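Local coordinates for PncC family amidohydrolase (Enterobacter asburiae, PDB 6L19), which probably hydrolyses an amide bond, most likely that of nicotinamide mononucleotide as in other PncC family amidohydrolases, at residues T16-S21 with E161-L166; L26-T31 with Q101-I106. The protein carries 3 engineered substitutions. All coordinates share one frame; numbering follows the deposited sequence.

Contact 1: residues T16-S21 with E161-L166; sequences TKKLAS and ELLAAL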
ATOM      1  N   THR A  16       0.146  -4.194  16.426  1.00 22.67           N
ATOM      2  CA  THR A  16      -0.761  -3.185  15.883  1.00 19.93           C
ATOM      3  C   THR A  16      -1.853  -2.817  16.878  1.00 27.36           C
ATOM      4  O   THR A  16      -2.305  -1.669  16.900  1.00 22.20           O
ATOM      5  CB  THR A  16      -1.397  -3.642  14.564  1.00 19.00           C
ATOM      6  OG1 THR A  16      -2.216  -4.795  14.780  1.00 27.23           O
ATOM      7  CG2 THR A  16      -0.318  -3.976  13.516  1.00 16.55           C
ATOM      8  N   LYS A  17      -2.295  -3.760  17.705  1.00 23.93           N
ATOM      9  CA  LYS A  17      -3.308  -3.400  18.687  1.00 22.66           C
ATOM     10  C   LYS A  17      -2.725  -2.474  19.746  1.00 20.82           C
ATOM     11  O   LYS A  17      -3.369  -1.501  20.156  1.00 24.49           O
ATOM     12  CB  LYS A  17      -3.916  -4.657  19.318  1.00 27.84           C
ATOM     13  CG  LYS A  17      -5.116  -4.341  20.211  1.00 37.17           C
ATOM     14  CD  LYS A  17      -5.146  -5.173  21.484  1.00 56.89           C
ATOM     15  CE  LYS A  17      -6.529  -5.781  21.761  1.00 62.08           C
ATOM     16  NZ  LYS A  17      -7.660  -4.804  21.648  1.00 70.24           N
ATOM     17  N   LYS A  18      -1.494  -2.745  20.191  1.00 25.28           N
ATOM     18  CA  LYS A  18      -0.859  -1.841  21.141  1.00 26.55           C
ATOM     19  C   LYS A  18      -0.570  -0.489  20.498  1.00 31.56           C
ATOM     20  O   LYS A  18      -0.756   0.565  21.125  1.00 23.25           O
ATOM     21  CB  LYS A  18       0.419  -2.472  21.680  1.00 27.46           C
ATOM     22  CG  LYS A  18       0.162  -3.667  22.600  1.00 35.23           C
ATOM     23  CD  LYS A  18       1.464  -4.349  23.018  1.00 37.52           C
ATOM     24  CE  LYS A  18       1.175  -5.597  23.861  1.00 48.39           C
ATOM     25  NZ  LYS A  18       2.427  -6.277  24.309  1.00 51.04           N
ATOM     26  N   LEU A  19      -0.101  -0.499  19.250  1.00 25.86           N
ATOM     27  CA  LEU A  19       0.182   0.753  18.559  1.00 24.79           C
ATOM     28  C   LEU A  19      -1.094   1.564  18.354  1.00 23.48           C
ATOM     29  O   LEU A  19      -1.093   2.783  18.549  1.00 24.00           O
ATOM     30  CB  LEU A  19       0.874   0.451  17.232  1.00 17.89           C
ATOM     31  CG  LEU A  19       1.547   1.576  16.480  1.00 34.17           C
ATOM     32  CD1 LEU A  19       2.607   2.219  17.364  1.00 24.55           C
ATOM     33  CD2 LEU A  19       2.150   1.000  15.186  1.00 34.28           C
ATOM     34  N   ALA A  20      -2.201   0.897  18.000  1.00 23.38           N
ATOM     35  CA  ALA A  20      -3.486   1.581  17.847  1.00 23.97           C
ATOM     36  C   ALA A  20      -3.848   2.377  19.102  1.00 27.36           C
ATOM     37  O   ALA A  20      -4.281   3.536  19.032  1.00 26.11           O
ATOM     38  CB  ALA A  20      -4.582   0.555  17.531  1.00 19.96           C
ATOM     39  N   SER A  21      -3.672   1.763  20.264  1.00 27.68           N
ATOM     40  CA  SER A  21      -4.032   2.435  21.506  1.00 29.86           C
ATOM     41  C   SER A  21      -3.057   3.573  21.823  1.00 29.26           C
ATOM     42  O   SER A  21      -3.484   4.663  22.216  1.00 27.82           O
ATOM     43  CB  SER A  21      -4.113   1.399  22.637  1.00 27.20           C
ATOM     44  OG  SER A  21      -3.714   1.946  23.875  1.00 40.10           O
ATOM     45  N   GLU A 161       9.665  -1.351  16.733  1.00 24.47           N
ATOM     46  CA  GLU A 161      10.498  -0.184  17.018  1.00 23.85           C
ATOM     47  C   GLU A 161       9.659   1.074  17.213  1.00 25.39           C
ATOM     48  O   GLU A 161       9.984   1.907  18.068  1.00 28.19           O
ATOM     49  CB  GLU A 161      11.520   0.039  15.905  1.00 27.93           C
ATOM     50  CG  GLU A 161      12.697  -0.904  15.975  1.00 37.54           C
ATOM     51  CD  GLU A 161      13.615  -0.597  17.154  1.00 39.79           C
ATOM     52  OE1 GLU A 161      14.172   0.523  17.214  1.00 48.84           O
ATOM     53  OE2 GLU A 161      13.769  -1.479  18.022  1.00 53.32           O
ATOM     54  N   LEU A 162       8.600   1.252  16.419  1.00 22.91           N
ATOM     55  CA  LEU A 162       7.731   2.405  16.647  1.00 20.04           C
ATOM     56  C   LEU A 162       7.089   2.311  18.023  1.00 27.39           C
ATOM     57  O   LEU A 162       7.090   3.281  18.784  1.00 21.54           O
ATOM     58  CB  LEU A 162       6.655   2.517  15.561  1.00 19.01           C
ATOM     59  CG  LEU A 162       5.680   3.686  15.767  1.00 19.65           C
ATOM     60  CD1 LEU A 162       6.441   5.035  15.961  1.00 21.75           C
ATOM     61  CD2 LEU A 162       4.660   3.793  14.615  1.00 20.97           C
ATOM     62  N   LEU A 163       6.567   1.131  18.374  1.00 23.49           N
ATOM     63  CA  LEU A 163       5.968   0.957  19.695  1.00 26.24           C
ATOM     64  C   LEU A 163       6.993   1.210  20.800  1.00 32.01           C
ATOM     65  O   LEU A 163       6.677   1.842  21.817  1.00 33.14           O
ATOM     66  CB  LEU A 163       5.355  -0.444  19.811  1.00 28.79           C
ATOM     67  CG  LEU A 163       4.434  -0.758  20.994  1.00 35.48           C
ATOM     68  CD1 LEU A 163       3.184   0.121  20.993  1.00 27.15           C
ATOM     69  CD2 LEU A 163       4.054  -2.238  20.976  1.00 35.52           C
ATOM     70  N   ALA A 164       8.237   0.766  20.599  1.00 30.36           N
ATOM     71  CA  ALA A 164       9.292   1.036  21.574  1.00 35.07           C
ATOM     72  C   ALA A 164       9.544   2.534  21.728  1.00 39.03           C
ATOM     73  O   ALA A 164       9.687   3.038  22.847  1.00 37.67           O
ATOM     74  CB  ALA A 164      10.582   0.333  21.166  1.00 32.80           C
ATOM     75  N   ALA A 165       9.633   3.254  20.604  1.00 35.34           N
ATOM     76  CA  ALA A 165       9.842   4.700  20.631  1.00 32.45           C
ATOM     77  C   ALA A 165       8.739   5.435  21.382  1.00 34.29           C
ATOM     78  O   ALA A 165       8.976   6.533  21.887  1.00 36.85           O
ATOM     79  CB  ALA A 165       9.933   5.244  19.205  1.00 32.14           C
ATOM     80  N   LEU A 166       7.542   4.858  21.470  1.00 33.49           N
ATOM     81  CA  LEU A 166       6.413   5.504  22.121  1.00 28.17           C
ATOM     82  C   LEU A 166       6.122   4.922  23.505  1.00 28.79           C
ATOM     83  O   LEU A 166       5.017   5.099  24.026  1.00 28.81           O
ATOM     84  CB  LEU A 166       5.174   5.393  21.235  1.00 28.28           C
ATOM     85  CG  LEU A 166       5.235   5.983  19.828  1.00 31.27           C
ATOM     86  CD1 LEU A 166       3.978   5.636  19.048  1.00 30.09           C
ATOM     87  CD2 LEU A 166       5.391   7.479  19.915  1.00 32.25           C
TER
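Lys-18 and Leu-19 meet Leu-162, Leu-163 and Leu-166 where helix 12-25 packs beside helix 147-165. The axes of the two short pieces are 10.0 Å apart at closest approach and cross at 37°, running broadly the same way. No hydrogen bond joins them, so the contact is apolar packing. Lys-18 can be followed outward. Its CB lies 3.7 Å from CD2 of Leu-163. CG stands anti to the carbonyl carbon (chi1 -70°), and the chain beyond it is extended. CG sits further from that methyl, and CD comes back to it, 3.9 Å from CD2 of Leu-163. CE and NZ then lead away, and NZ is hydrogen-bonded to OD1 of Asn-10. The lysine thus lends its carbon chain to the contact and its charged end to the N-terminal segment. Lys-18 and Leu-163 cross at about a right angle. The other branch of Leu-163 lies against the helix backbone, with CD1 3.8 Å from N of Leu-19. On the buried side, Leu-19 reaches across with CD1, which is 3.8 Å from CG of Leu-162 and 4.0 Å from CD1 of Leu-166. CD2 of Leu-19 also rests on CD2 of Leu-162, 3.8 Å away. Leu-166 already leaves helical geometry, and its carbonyl oxygen accepts a hydrogen bond from NZ of Lys-22. Leu-163 extends the packing to Leu-15 and Lys-22 of helix 12-25. Leu-162 rests on Trp-130 and Ile-132, placing helix 147-165 against strand 125-132.

Contact 2: residues L26-T31 with Q101-I106; sequences LGLRLT and QADISI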
ATOM      1  N   LEU A  26      -3.398   9.925  21.642  1.00 32.28           N
ATOM      2  CA  LEU A  26      -2.925  11.278  21.370  1.00 28.49           C
ATOM      3  C   LEU A  26      -3.435  11.811  20.038  1.00 25.96           C
ATOM      4  O   LEU A  26      -2.922  12.822  19.546  1.00 26.15           O
ATOM      5  CB  LEU A  26      -1.393  11.313  21.411  1.00 26.85           C
ATOM      6  CG  LEU A  26      -0.836  11.232  22.836  1.00 38.20           C
ATOM      7  CD1 LEU A  26       0.665  10.955  22.909  1.00 33.70           C
ATOM      8  CD2 LEU A  26      -1.153  12.531  23.553  1.00 32.86           C
ATOM      9  N   GLY A  27      -4.438  11.164  19.448  1.00 22.54           N
ATOM     10  CA  GLY A  27      -4.878  11.540  18.114  1.00 27.47           C
ATOM     11  C   GLY A  27      -3.796  11.483  17.050  1.00 27.65           C
ATOM     12  O   GLY A  27      -3.897  12.187  16.043  1.00 24.44           O
ATOM     13  N   LEU A  28      -2.754  10.671  17.248  1.00 19.57           N
ATOM     14  CA  LEU A  28      -1.673  10.583  16.275  1.00 19.13           C
ATOM     15  C   LEU A  28      -2.140   9.895  15.000  1.00 23.53           C
ATOM     16  O   LEU A  28      -2.872   8.903  15.042  1.00 21.23           O
ATOM     17  CB  LEU A  28      -0.498   9.820  16.869  1.00 19.06           C
ATOM     18  CG  LEU A  28       0.266  10.659  17.881  1.00 24.68           C
ATOM     19  CD1 LEU A  28       1.195   9.794  18.713  1.00 20.53           C
ATOM     20  CD2 LEU A  28       1.016  11.809  17.188  1.00 22.53           C
ATOM     21  N   ARG A  29      -1.714  10.426  13.860  1.00 20.72           N
ATOM     22  CA  ARG A  29      -2.015   9.831  12.569  1.00 19.19           C
ATOM     23  C   ARG A  29      -0.738   9.272  11.934  1.00 22.31           C
ATOM     24  O   ARG A  29       0.307   9.931  11.931  1.00 22.95           O
ATOM     25  CB  ARG A  29      -2.690  10.863  11.655  1.00 22.93           C
ATOM     26  CG  ARG A  29      -3.931  11.525  12.299  1.00 29.85           C
ATOM     27  CD  ARG A  29      -4.508  12.625  11.399  1.00 39.54           C
ATOM     28  NE  ARG A  29      -3.483  13.613  11.063  1.00 45.44           N
ATOM     29  CZ  ARG A  29      -3.263  14.744  11.738  1.00 49.25           C
ATOM     30  NH1 ARG A  29      -4.028  15.067  12.780  1.00 40.50           N
ATOM     31  NH2 ARG A  29      -2.280  15.563  11.355  1.00 45.05           N
ATOM     32  N   LEU A  30      -0.841   8.055  11.387  1.00 19.50           N
ATOM     33  CA  LEU A  30       0.286   7.267  10.899  1.00 17.03           C
ATOM     34  C   LEU A  30       0.129   7.041   9.402  1.00 18.39           C
ATOM     35  O   LEU A  30      -0.990   6.863   8.904  1.00 19.73           O
ATOM     36  CB  LEU A  30       0.363   5.899  11.623  1.00 18.74           C
ATOM     37  CG  LEU A  30       1.360   4.834  11.139  1.00 18.80           C
ATOM     38  CD1 LEU A  30       2.787   5.285  11.444  1.00 17.01           C
ATOM     39  CD2 LEU A  30       1.061   3.477  11.798  1.00 18.69           C
ATOM     40  N   THR A  31       1.254   7.045   8.693  1.00 17.53           N
ATOM     41  CA  THR A  31       1.294   6.751   7.271  1.00 16.38           C
ATOM     42  C   THR A  31       2.556   5.944   7.006  1.00 20.50           C
ATOM     43  O   THR A  31       3.504   5.985   7.795  1.00 17.10           O
ATOM     44  CB  THR A  31       1.285   8.039   6.425  1.00 16.77           C
ATOM     45  OG1 THR A  31       1.220   7.695   5.034  1.00 17.77           O
ATOM     46  CG2 THR A  31       2.566   8.847   6.682  1.00 14.08           C
ATOM     47  N   GLN A 101      -0.337  14.104   5.248  1.00 21.67           N
ATOM     48  CA  GLN A 101      -0.633  15.016   6.349  1.00 20.16           C
ATOM     49  C   GLN A 101      -0.725  14.240   7.657  1.00 27.41           C
ATOM     50  O   GLN A 101      -1.684  14.353   8.422  1.00 24.77           O
ATOM     51  CB  GLN A 101      -1.916  15.815   6.077  1.00 25.51           C
ATOM     52  CG  GLN A 101      -1.753  16.747   4.859  1.00 33.14           C
ATOM     53  CD  GLN A 101      -2.982  17.599   4.573  1.00 44.96           C
ATOM     54  OE1 GLN A 101      -4.042  17.418   5.173  1.00 50.63           O
ATOM     55  NE2 GLN A 101      -2.842  18.533   3.642  1.00 45.83           N
ATOM     56  N   ALA A 102       0.289  13.421   7.906  1.00 23.02           N
ATOM     57  CA  ALA A 102       0.295  12.552   9.070  1.00 21.54           C
ATOM     58  C   ALA A 102       1.243  13.088  10.139  1.00 23.32           C
ATOM     59  O   ALA A 102       2.089  13.948   9.886  1.00 21.07           O
ATOM     60  CB  ALA A 102       0.692  11.126   8.664  1.00 21.94           C
ATOM     61  N   ASP A 103       1.086  12.562  11.356  1.00 21.34           N
ATOM     62  CA  ASP A 103       2.012  12.913  12.429  1.00 19.64           C
ATOM     63  C   ASP A 103       3.263  12.053  12.401  1.00 20.51           C
ATOM     64  O   ASP A 103       4.342  12.509  12.799  1.00 21.82           O
ATOM     65  CB  ASP A 103       1.332  12.754  13.785  1.00 15.10           C
ATOM     66  CG  ASP A 103       0.113  13.655  13.933  1.00 29.37           C
ATOM     67  OD1 ASP A 103       0.294  14.887  13.876  1.00 24.76           O
ATOM     68  OD2 ASP A 103      -1.021  13.135  14.081  1.00 24.81           O
ATOM     69  N   ILE A 104       3.122  10.807  11.965  1.00 20.32           N
ATOM     70  CA  ILE A 104       4.171   9.795  12.057  1.00 22.45           C
ATOM     71  C   ILE A 104       4.212   9.035  10.743  1.00 21.58           C
ATOM     72  O   ILE A 104       3.165   8.707  10.176  1.00 18.81           O
ATOM     73  CB  ILE A 104       3.910   8.836  13.236  1.00 20.68           C
ATOM     74  CG1 ILE A 104       3.946   9.601  14.556  1.00 18.57           C
ATOM     75  CG2 ILE A 104       4.925   7.691  13.261  1.00 17.84           C
ATOM     76  CD1 ILE A 104       3.631   8.718  15.764  1.00 19.05           C
ATOM     77  N   SER A 105       5.419   8.771  10.248  1.00 18.20           N
ATOM     78  CA  SER A 105       5.592   7.957   9.059  1.00 17.59           C
ATOM     79  C   SER A 105       6.652   6.893   9.299  1.00 22.18           C
ATOM     80  O   SER A 105       7.582   7.082  10.084  1.00 19.22           O
ATOM     81  CB  SER A 105       5.975   8.805   7.837  1.00 16.97           C
ATOM     82  OG  SER A 105       7.226   9.425   8.049  1.00 20.12           O
ATOM     83  N   ILE A 106       6.482   5.760   8.618  1.00 20.38           N
ATOM     84  CA  ILE A 106       7.465   4.688   8.548  1.00 18.28           C
ATOM     85  C   ILE A 106       7.815   4.513   7.084  1.00 19.36           C
ATOM     86  O   ILE A 106       6.920   4.439   6.238  1.00 20.21           O
ATOM     87  CB  ILE A 106       6.922   3.358   9.116  1.00 21.52           C
ATOM     88  CG1 ILE A 106       6.376   3.530  10.534  1.00 20.67           C
ATOM     89  CG2 ILE A 106       8.002   2.271   9.080  1.00 21.56           C
ATOM     90  CD1 ILE A 106       5.579   2.283  11.024  1.00 19.66           C
TER
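The parallel pairing of strands 30-35 and 104-110 begins here, with Leu-30 beside Ile-104 and Thr-31 beside Ser-105. N of Thr-31 bonds O of Ile-104 at 2.9 Å, and N of Ile-106 bonds O of Thr-31 at 3.1 Å. Where the strands start, O of Arg-29 accepts two N-H groups, from Asp-103 and Ile-104. The bond from Ile-104 is the straighter at the oxygen, with a C=O...N angle of 165°. OD2 of Asp-103 takes N of Arg-29 on its anti lone pair, at 2.8 Å. The same OD2 lies 3.6 Å above the guanidinium plane of Arg-29, over its centre. A bend at chi3 (-55°) turns the guanidinium side-on to O of Gln-101, which NE and NH2 both grip near the group's plane, NH2 at 3.2 Å. OD1 of Asp-103 forms a salt bridge with Arg-133. CD1 of Leu-30 lies 3.7 Å from CG2 of Ile-104. Their face is covered by Leu-23 of helix 12-25 and Leu-162 of helix 147-165. The Thr-31 and Ser-105 face packs on helix 86-100, and strands 55-61 and 125-132 flank the pair.

How the contacts relate
Contact 1 is partly buried and joins two helices, with the exposed Lys-18 at its margin. Contact 2 is mostly buried and joins two neighbouring strands, though Arg-29 and Gln-101 at its start are exposed. The chemistry differs accordingly: contact 1 uses leucine side chains and the carbon chain of a lysine, whereas contact 2 adds backbone hydrogen bonds and a carboxylate held by a backbone N-H over a guanidinium, with only a long charge contact between the two groups. Helix 12-25 leads directly into strand 30-35. Leu-162 touches both contacts. Its CD2 lies 4.0 Å from CD1 of Leu-30, and its CD1 packs on Ile-104. The helix pair of contact 1 thus lies over one face of the sheet.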